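Local coordinates for protein glycoside Hydrolase (Bacteroides uniformis, PDB 5T99) that probably hydrolyses beta-linked galactose units in the breakdown of agarose, as a glycoside hydrolase family 2 enzyme of a gut bacterium, at residues R308-G319 / M548-L559. Residues are numbered along the deposited sequence; the frame is centred on the assembly and turned at random.
Sequences RFNGVCLHHDNG and MGEFIWTGFDYL. With GIF (D-galacto-isofagomine), chain C; EDO (1,2-ethanediol), chain Q.
Strands 309-313 and 549-552 run parallel, their axes 24° apart and 3.9 Å at closest approach, joined by bonds such as Phe309 N to Met548 O and Cys313 N to Ile552 O, with a weak one from Gly311 N to Glu550 O in between; farther along, Gly555 N donates to Cys313 O (3.2 Å). On one side of the pair the Phe551 ring lies obliquely against Phe309, CE2 3.6 Å from Phe309 CD2, while its CD1 packs on the bare CA of Gly311. On the other, Val312 CG1 lies alongside Ile552 CG1, next to helix 598-607, which packs on Ile552. The pairing closes the family 2 TIM barrel: strand 305-313 is its first, 549-552 its last. At the C-terminal mouth, a cis peptide joins Trp553 to Thr554. The Trp553 indole, swung away from its own backbone N by chi1 -168°, offers one face to the galacto-isofagomine, whose C1 lies 3.4 Å above it toward the rim, and the other to Thr554 CG2; Cys313 CB abuts Trp553 CE3 (3.4 Å), and NE1 donates in the ring plane to Tyr558 OH. Swapping the tryptophan for an alanine would probably take away this apolar platform under the inhibitor and leave Tyr558 OH without its indole donor. His315 CD2 sits 3.5 Å above the centre of the Tyr558 ring, edge to face, and His315 stacks on Trp162. Asp317 OD2 accepts Leu559 N on its syn side, tilted out of the carboxylate plane (2.9 Å), while OD1 accepts Gly319 N in an Asx turn.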
loop_
_atom_site.group_PDB
_atom_site.type_symbol
_atom_site.label_atom_id
_atom_site.label_comp_id
_atom_site.label_asym_id
_atom_site.label_seq_id
_atom_site.Cartn_x
_atom_site.Cartn_y
_atom_site.Cartn_z
ATOM N N ARG A 308 -1.355 3.645 -19.585
ATOM C CA ARG A 308 -2.692 3.847 -19.028
ATOM C C ARG A 308 -2.752 3.269 -17.629
ATOM O O ARG A 308 -2.184 2.214 -17.369
ATOM C CB ARG A 308 -3.757 3.201 -19.911
ATOM C CG ARG A 308 -3.659 3.658 -21.356
ATOM C CD ARG A 308 -4.886 3.331 -22.191
ATOM N NE ARG A 308 -5.033 4.280 -23.305
ATOM C CZ ARG A 308 -5.517 5.531 -23.211
ATOM N NH1 ARG A 308 -5.910 6.041 -22.035
ATOM N NH2 ARG A 308 -5.604 6.286 -24.312
ATOM N N PHE A 309 -3.458 3.951 -16.735
ATOM C CA PHE A 309 -3.566 3.519 -15.350
ATOM C C PHE A 309 -4.750 2.574 -15.141
ATOM O O PHE A 309 -5.908 2.990 -15.106
ATOM C CB PHE A 309 -3.670 4.722 -14.399
ATOM C CG PHE A 309 -2.624 5.775 -14.626
ATOM C CD1 PHE A 309 -1.282 5.434 -14.742
ATOM C CD2 PHE A 309 -2.978 7.111 -14.698
ATOM C CE1 PHE A 309 -0.315 6.413 -14.951
ATOM C CE2 PHE A 309 -2.023 8.094 -14.897
ATOM C CZ PHE A 309 -0.686 7.748 -15.026
ATOM N N ASN A 310 -4.433 1.288 -15.035
ATOM C CA ASN A 310 -5.298 0.292 -14.410
ATOM C C ASN A 310 -4.966 0.316 -12.933
ATOM O O ASN A 310 -4.200 -0.518 -12.447
ATOM C CB ASN A 310 -5.003 -1.100 -14.956
ATOM C CG ASN A 310 -5.302 -1.222 -16.422
ATOM O OD1 ASN A 310 -6.086 -0.456 -16.975
ATOM N ND2 ASN A 310 -4.670 -2.187 -17.068
ATOM N N GLY A 311 -5.557 1.274 -12.218
ATOM C CA GLY A 311 -5.098 1.642 -10.879
ATOM C C GLY A 311 -6.020 1.247 -9.755
ATOM O O GLY A 311 -7.195 0.980 -9.970
ATOM N N VAL A 312 -5.469 1.238 -8.547
ATOM C CA VAL A 312 -6.240 1.010 -7.336
ATOM C C VAL A 312 -5.784 1.971 -6.240
ATOM O O VAL A 312 -4.600 2.340 -6.170
ATOM C CB VAL A 312 -6.152 -0.455 -6.838
ATOM C CG1 VAL A 312 -6.538 -1.414 -7.948
ATOM C CG2 VAL A 312 -4.767 -0.794 -6.321
ATOM N N CYS A 313 -6.742 2.392 -5.416
ATOM C CA CYS A 313 -6.439 3.054 -4.167
ATOM C C CYS A 313 -6.287 1.970 -3.138
ATOM O O CYS A 313 -7.015 0.973 -3.182
ATOM C CB CYS A 313 -7.566 3.999 -3.753
ATOM S SG CYS A 313 -7.845 5.316 -4.940
ATOM N N LEU A 314 -5.361 2.166 -2.207
ATOM C CA LEU A 314 -5.152 1.244 -1.091
ATOM C C LEU A 314 -4.917 2.047 0.170
ATOM O O LEU A 314 -4.147 3.025 0.145
ATOM C CB LEU A 314 -3.924 0.359 -1.337
ATOM C CG LEU A 314 -3.979 -0.719 -2.419
ATOM C CD1 LEU A 314 -2.613 -1.366 -2.593
ATOM C CD2 LEU A 314 -5.003 -1.772 -2.064
ATOM N N HIS A 315 -5.574 1.647 1.264
ATOM C CA HIS A 315 -5.219 2.159 2.583
ATOM C C HIS A 315 -4.084 1.341 3.151
ATOM O O HIS A 315 -3.830 0.232 2.707
ATOM C CB HIS A 315 -6.415 2.217 3.539
ATOM C CG HIS A 315 -7.212 3.480 3.416
ATOM N ND1 HIS A 315 -6.661 4.728 3.627
ATOM C CD2 HIS A 315 -8.512 3.692 3.090
ATOM C CE1 HIS A 315 -7.584 5.652 3.428
ATOM N NE2 HIS A 315 -8.717 5.050 3.107
ATOM N N HIS A 316 -3.396 1.931 4.120
ATOM C CA HIS A 316 -2.127 1.410 4.600
ATOM C C HIS A 316 -2.214 0.171 5.465
ATOM O O HIS A 316 -1.220 -0.547 5.574
ATOM C CB HIS A 316 -1.321 2.491 5.322
ATOM C CG HIS A 316 -1.880 2.890 6.651
ATOM N ND1 HIS A 316 -3.024 3.653 6.783
ATOM C CD2 HIS A 316 -1.438 2.656 7.907
ATOM C CE1 HIS A 316 -3.264 3.866 8.064
ATOM N NE2 HIS A 316 -2.317 3.271 8.767
ATOM N N ASP A 317 -3.368 -0.102 6.081
ATOM C CA ASP A 317 -3.492 -1.327 6.889
ATOM C C ASP A 317 -3.342 -2.575 6.023
ATOM O O ASP A 317 -3.482 -2.524 4.780
ATOM C CB ASP A 317 -4.791 -1.359 7.717
ATOM C CG ASP A 317 -6.035 -1.680 6.895
ATOM O OD1 ASP A 317 -6.148 -2.817 6.383
ATOM O OD2 ASP A 317 -6.938 -0.811 6.818
ATOM N N ASN A 318 -3.031 -3.680 6.686
ATOM C CA ASN A 318 -3.090 -5.005 6.065
ATOM C C ASN A 318 -4.029 -5.936 6.853
ATOM O O ASN A 318 -3.669 -7.067 7.163
ATOM C CB ASN A 318 -1.676 -5.577 5.946
ATOM C CG ASN A 318 -0.931 -5.019 4.760
ATOM O OD1 ASN A 318 -1.381 -5.148 3.623
ATOM N ND2 ASN A 318 0.213 -4.403 5.012
ATOM N N GLY A 319 -5.225 -5.432 7.172
ATOM C CA GLY A 319 -6.297 -6.230 7.756
ATOM C C GLY A 319 -5.892 -6.884 9.068
ATOM O O GLY A 319 -5.484 -6.176 9.980
ATOM N N MET A 548 -6.256 9.377 -18.632
ATOM C CA MET A 548 -5.047 8.564 -18.503
ATOM C C MET A 548 -5.328 7.219 -17.867
ATOM O O MET A 548 -4.506 6.294 -17.994
ATOM C CB MET A 548 -3.996 9.291 -17.666
ATOM C CG MET A 548 -3.531 10.612 -18.263
ATOM S SD MET A 548 -2.509 11.533 -17.111
ATOM C CE MET A 548 -2.331 13.075 -17.998
ATOM N N GLY A 549 -6.459 7.125 -17.163
ATOM C CA GLY A 549 -6.911 5.879 -16.540
ATOM C C GLY A 549 -7.763 6.125 -15.304
ATOM O O GLY A 549 -8.307 7.217 -15.117
ATOM N N GLU A 550 -7.843 5.104 -14.454
ATOM C CA GLU A 550 -8.643 5.144 -13.247
ATOM C C GLU A 550 -7.910 4.567 -12.046
ATOM O O GLU A 550 -6.976 3.787 -12.186
ATOM C CB GLU A 550 -9.945 4.380 -13.455
ATOM C CG GLU A 550 -9.802 2.886 -13.740
ATOM C CD GLU A 550 -11.148 2.178 -13.762
ATOM O OE1 GLU A 550 -11.933 2.367 -12.803
ATOM O OE2 GLU A 550 -11.420 1.440 -14.735
ATOM N N PHE A 551 -8.363 4.952 -10.859
ATOM C CA PHE A 551 -7.860 4.403 -9.622
ATOM C C PHE A 551 -9.074 4.022 -8.770
ATOM O O PHE A 551 -9.770 4.895 -8.253
ATOM C CB PHE A 551 -6.955 5.430 -8.941
ATOM C CG PHE A 551 -5.609 5.607 -9.624
ATOM C CD1 PHE A 551 -4.500 4.880 -9.206
ATOM C CD2 PHE A 551 -5.459 6.495 -10.692
ATOM C CE1 PHE A 551 -3.267 5.040 -9.829
ATOM C CE2 PHE A 551 -4.234 6.648 -11.323
ATOM C CZ PHE A 551 -3.135 5.919 -10.897
ATOM N N ILE A 552 -9.342 2.718 -8.641
ATOM C CA ILE A 552 -10.629 2.267 -8.105
ATOM C C ILE A 552 -10.633 2.404 -6.607
ATOM O O ILE A 552 -9.581 2.338 -6.001
ATOM C CB ILE A 552 -10.981 0.814 -8.520
ATOM C CG1 ILE A 552 -10.213 -0.219 -7.674
ATOM C CG2 ILE A 552 -10.792 0.635 -10.029
ATOM C CD1 ILE A 552 -10.447 -1.653 -8.077
ATOM N N TRP A 553 -11.817 2.611 -6.028
ATOM C CA TRP A 553 -12.000 2.608 -4.572
ATOM C C TRP A 553 -12.691 1.296 -4.130
ATOM O O TRP A 553 -13.914 1.230 -4.172
ATOM C CB TRP A 553 -12.841 3.823 -4.124
ATOM C CG TRP A 553 -12.760 3.963 -2.646
ATOM C CD1 TRP A 553 -13.634 3.479 -1.714
ATOM C CD2 TRP A 553 -11.672 4.533 -1.924
ATOM N NE1 TRP A 553 -13.160 3.737 -0.445
ATOM C CE2 TRP A 553 -11.953 4.380 -0.550
ATOM C CE3 TRP A 553 -10.477 5.158 -2.309
ATOM C CZ2 TRP A 553 -11.082 4.844 0.443
ATOM C CZ3 TRP A 553 -9.625 5.615 -1.341
ATOM C CH2 TRP A 553 -9.924 5.463 0.027
ATOM N N THR A 554 -11.991 0.236 -3.717
ATOM C CA THR A 554 -10.554 0.113 -3.533
ATOM C C THR A 554 -10.108 -1.253 -4.037
ATOM O O THR A 554 -10.938 -2.120 -4.318
ATOM C CB THR A 554 -10.193 0.166 -2.040
ATOM O OG1 THR A 554 -10.948 -0.820 -1.323
ATOM C CG2 THR A 554 -10.514 1.514 -1.468
ATOM N N GLY A 555 -8.797 -1.456 -4.112
ATOM C CA GLY A 555 -8.226 -2.742 -4.513
ATOM C C GLY A 555 -8.418 -3.837 -3.478
ATOM O O GLY A 555 -8.798 -4.954 -3.814
ATOM N N PHE A 556 -8.141 -3.494 -2.223
ATOM C CA PHE A 556 -8.342 -4.370 -1.059
ATOM C C PHE A 556 -9.337 -3.671 -0.150
ATOM O O PHE A 556 -9.356 -2.429 -0.086
ATOM C CB PHE A 556 -7.033 -4.558 -0.260
ATOM C CG PHE A 556 -6.297 -5.848 -0.543
ATOM C CD1 PHE A 556 -5.943 -6.707 0.505
ATOM C CD2 PHE A 556 -5.922 -6.198 -1.839
ATOM C CE1 PHE A 556 -5.235 -7.883 0.261
ATOM C CE2 PHE A 556 -5.218 -7.383 -2.086
ATOM C CZ PHE A 556 -4.876 -8.221 -1.035
ATOM N N ASP A 557 -10.134 -4.449 0.582
ATOM C CA ASP A 557 -10.877 -3.872 1.700
ATOM C C ASP A 557 -9.879 -3.383 2.745
ATOM O O ASP A 557 -8.723 -3.839 2.804
ATOM C CB ASP A 557 -11.869 -4.866 2.340
ATOM C CG ASP A 557 -13.164 -4.989 1.568
ATOM O OD1 ASP A 557 -13.684 -3.957 1.089
ATOM O OD2 ASP A 557 -13.683 -6.125 1.459
ATOM N N TYR A 558 -10.354 -2.457 3.566
ATOM C CA TYR A 558 -9.551 -1.816 4.611
ATOM C C TYR A 558 -10.402 -1.636 5.863
ATOM O O TYR A 558 -11.619 -1.668 5.800
ATOM C CB TYR A 558 -9.043 -0.451 4.119
ATOM C CG TYR A 558 -10.151 0.471 3.662
ATOM C CD1 TYR A 558 -10.768 1.355 4.549
ATOM C CD2 TYR A 558 -10.600 0.452 2.350
ATOM C CE1 TYR A 558 -11.783 2.203 4.134
ATOM C CE2 TYR A 558 -11.623 1.291 1.932
ATOM C CZ TYR A 558 -12.205 2.167 2.823
ATOM O OH TYR A 558 -13.220 2.994 2.403
ATOM N N LEU A 559 -9.735 -1.420 6.985
ATOM C CA LEU A 559 -10.384 -1.218 8.271
ATOM C C LEU A 559 -10.921 0.203 8.382
ATOM O O LEU A 559 -10.282 1.139 7.915
ATOM C CB LEU A 559 -9.388 -1.503 9.397
ATOM C CG LEU A 559 -8.971 -2.972 9.563
ATOM C CD1 LEU A 559 -7.660 -3.082 10.322
ATOM C CD2 LEU A 559 -10.051 -3.771 10.281
HETATM C C GIF C . -12.734 9.287 -0.379
HETATM N N GIF C . -13.786 9.198 -1.379
HETATM O O GIF C . -16.798 5.993 -1.174
HETATM C C1 GIF C . -12.445 7.914 0.196
HETATM O O1 GIF C . -14.305 7.919 1.717
HETATM C C2 GIF C . -13.726 7.205 0.627
HETATM O O2 GIF C . -11.577 8.051 1.319
HETATM C C3 GIF C . -14.730 7.111 -0.517
HETATM C C4 GIF C . -15.023 8.495 -1.087
HETATM C C5 GIF C . -16.026 6.444 -0.052
HETATM C C1 EDO Q . -0.000 1.769 1.042
HETATM O O1 EDO Q . -0.162 2.533 2.232
HETATM C C2 EDO Q . -1.128 2.071 0.066
HETATM O O2 EDO Q . -1.362 3.481 -0.034
HETATM O O HOH W 1 -6.962 -0.870 0.979
HETATM O O HOH W 2 -6.225 -3.740 3.955
#